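Complement C1r subcomponent (Homo sapiens, PDB 6F1D) is a serine protease of the complement C1 complex that cleaves and activates C1s, and is represented here by its second CUB domain. Local coordinates at residues Leu44-Leu47 and Glu48-Ile52. Sequence-based numbering, arbitrary orientation.
Sequences LKFL and EPFDI
Phe-46, on strand 40-46, offers a face of its ring to the edge of the Phe-50 ring, four residues on. The pair is an offset edge-to-face stack: the centroids lie 5.6 Å apart and the planes stand at 87°. Phe-46 CD1 does most of the touching, 3.9 Å from Phe-50 CE2 and 4.0 Å from Phe-50 CD2. The two rings reach the same side of the chain by different torsions: Phe-46 sets CG opposite its carbonyl carbon (chi1 -77°), whereas Phe-50 sets CG opposite its own N (chi1 -180°). Phe-46 also packs on Leu-65 and Ile-67 of the facing sheet, in the core of the CUB beta-sandwich, while Phe-50 extends this apolar layer toward Pro-83 and Trp-108.

Leu-47 contributes mainly its carbonyl. Its O lies 4.1 Å from Phe-50 CB and 3.6 Å from Pro-49 O, and a water bridges the two oxygens, placed to donate a hydrogen bond to Leu-47 O at 2.7 Å and to Pro-49 O at 2.9 Å. This water sits in the plane of the Phe-50 ring, at its edge; other acceptors also compete for its two protons, so both bonds need not be made at the same time. Between the carbonyls the chain bends through the cis peptide of Glu-48 and Pro-49. The carboxylate of Glu-48 forms a salt bridge with Arg-82 through OE1.

No direct hydrogen bond joins the residues on the two sides of this bend; perpendicular aromatic rings and a shared water span it instead. Two carbonyl oxygens, each partly negative, can thus lie close together, their repulsion probably eased by the water and, at Pro-49, by the hydroxyl of Tyr-20.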
loop_
_atom_site.group_PDB
_atom_site.type_symbol
_atom_site.label_atom_id
_atom_site.label_comp_id
_atom_site.label_asym_id
_atom_site.label_seq_id
_atom_site.Cartn_x
_atom_site.Cartn_y
_atom_site.Cartn_z
ATOM N N LEU A 44 7.824 -6.645 -0.036
ATOM C CA LEU A 44 6.553 -6.252 -0.664
ATOM C C LEU A 44 6.716 -6.257 -2.175
ATOM O O LEU A 44 7.739 -5.780 -2.710
ATOM C CB LEU A 44 6.129 -4.838 -0.233
ATOM C CG LEU A 44 6.137 -4.474 1.248
ATOM C CD1 LEU A 44 5.653 -3.035 1.361
ATOM C CD2 LEU A 44 5.203 -5.396 1.983
ATOM N N LYS A 45 5.716 -6.802 -2.857
ATOM C CA LYS A 45 5.717 -6.869 -4.300
ATOM C C LYS A 45 4.357 -6.434 -4.829
ATOM O O LYS A 45 3.366 -7.124 -4.608
ATOM C CB LYS A 45 5.984 -8.300 -4.743
ATOM C CG LYS A 45 5.791 -8.422 -6.188
ATOM C CD LYS A 45 5.436 -9.831 -6.584
ATOM C CE LYS A 45 5.827 -9.997 -7.992
ATOM N NZ LYS A 45 7.297 -9.919 -8.227
ATOM N N PHE A 46 4.317 -5.362 -5.594
ATOM C CA PHE A 46 3.042 -4.952 -6.152
ATOM C C PHE A 46 2.728 -5.714 -7.416
ATOM O O PHE A 46 3.605 -5.942 -8.247
ATOM C CB PHE A 46 3.071 -3.463 -6.437
ATOM C CG PHE A 46 2.914 -2.638 -5.191
ATOM C CD1 PHE A 46 1.652 -2.264 -4.771
ATOM C CD2 PHE A 46 4.006 -2.306 -4.417
ATOM C CE1 PHE A 46 1.481 -1.517 -3.582
ATOM C CE2 PHE A 46 3.856 -1.563 -3.241
ATOM C CZ PHE A 46 2.594 -1.159 -2.836
ATOM N N LEU A 47 1.449 -5.999 -7.608
ATOM C CA LEU A 47 0.952 -6.647 -8.795
ATOM C C LEU A 47 0.486 -5.615 -9.808
ATOM O O LEU A 47 0.389 -4.428 -9.515
ATOM C CB LEU A 47 -0.174 -7.602 -8.426
ATOM C CG LEU A 47 0.317 -8.849 -7.655
ATOM C CD1 LEU A 47 1.673 -9.332 -8.136
ATOM C CD2 LEU A 47 0.392 -8.647 -6.190
ATOM N N GLU A 48 0.237 -6.073 -11.025
ATOM C CA GLU A 48 -0.422 -5.208 -11.997
ATOM C C GLU A 48 -1.874 -5.635 -12.172
ATOM O O GLU A 48 -2.179 -6.821 -12.077
ATOM C CB GLU A 48 0.292 -5.268 -13.356
ATOM C CG GLU A 48 1.758 -4.889 -13.259
ATOM C CD GLU A 48 2.463 -4.766 -14.610
ATOM O OE1 GLU A 48 3.494 -4.052 -14.669
ATOM O OE2 GLU A 48 2.005 -5.386 -15.602
ATOM N N PRO A 49 -2.800 -4.713 -12.437
ATOM C CA PRO A 49 -2.663 -3.269 -12.574
ATOM C C PRO A 49 -2.410 -2.532 -11.277
ATOM O O PRO A 49 -2.800 -2.944 -10.184
ATOM C CB PRO A 49 -4.017 -2.848 -13.147
ATOM C CG PRO A 49 -4.950 -3.849 -12.544
ATOM C CD PRO A 49 -4.186 -5.138 -12.700
ATOM N N PHE A 50 -1.719 -1.412 -11.440
ATOM C CA PHE A 50 -1.480 -0.439 -10.383
ATOM C C PHE A 50 -1.965 0.871 -10.964
ATOM O O PHE A 50 -1.544 1.245 -12.063
ATOM C CB PHE A 50 0.006 -0.366 -10.023
ATOM C CG PHE A 50 0.337 0.625 -8.924
ATOM C CD1 PHE A 50 0.634 1.951 -9.219
ATOM C CD2 PHE A 50 0.389 0.211 -7.630
ATOM C CE1 PHE A 50 0.962 2.846 -8.183
ATOM C CE2 PHE A 50 0.718 1.066 -6.617
ATOM C CZ PHE A 50 0.997 2.392 -6.889
ATOM N N ASP A 51 -2.892 1.541 -10.277
ATOM C CA ASP A 51 -3.483 2.750 -10.855
ATOM C C ASP A 51 -4.013 3.607 -9.705
ATOM O O ASP A 51 -5.086 3.324 -9.163
ATOM C CB ASP A 51 -4.571 2.384 -11.871
ATOM C CG ASP A 51 -5.330 3.594 -12.383
ATOM O OD1 ASP A 51 -4.733 4.709 -12.381
ATOM O OD2 ASP A 51 -6.513 3.427 -12.798
ATOM N N ILE A 52 -3.224 4.598 -9.306
ATOM C CA ILE A 52 -3.644 5.576 -8.306
ATOM C C ILE A 52 -3.647 6.916 -9.022
ATOM O O ILE A 52 -2.678 7.247 -9.718
ATOM C CB ILE A 52 -2.704 5.591 -7.092
ATOM C CG1 ILE A 52 -2.700 4.215 -6.397
ATOM C CG2 ILE A 52 -3.066 6.746 -6.088
ATOM C CD1 ILE A 52 -1.802 4.147 -5.186
HETATM O O HOH W 1 -1.122 -2.942 -7.857
#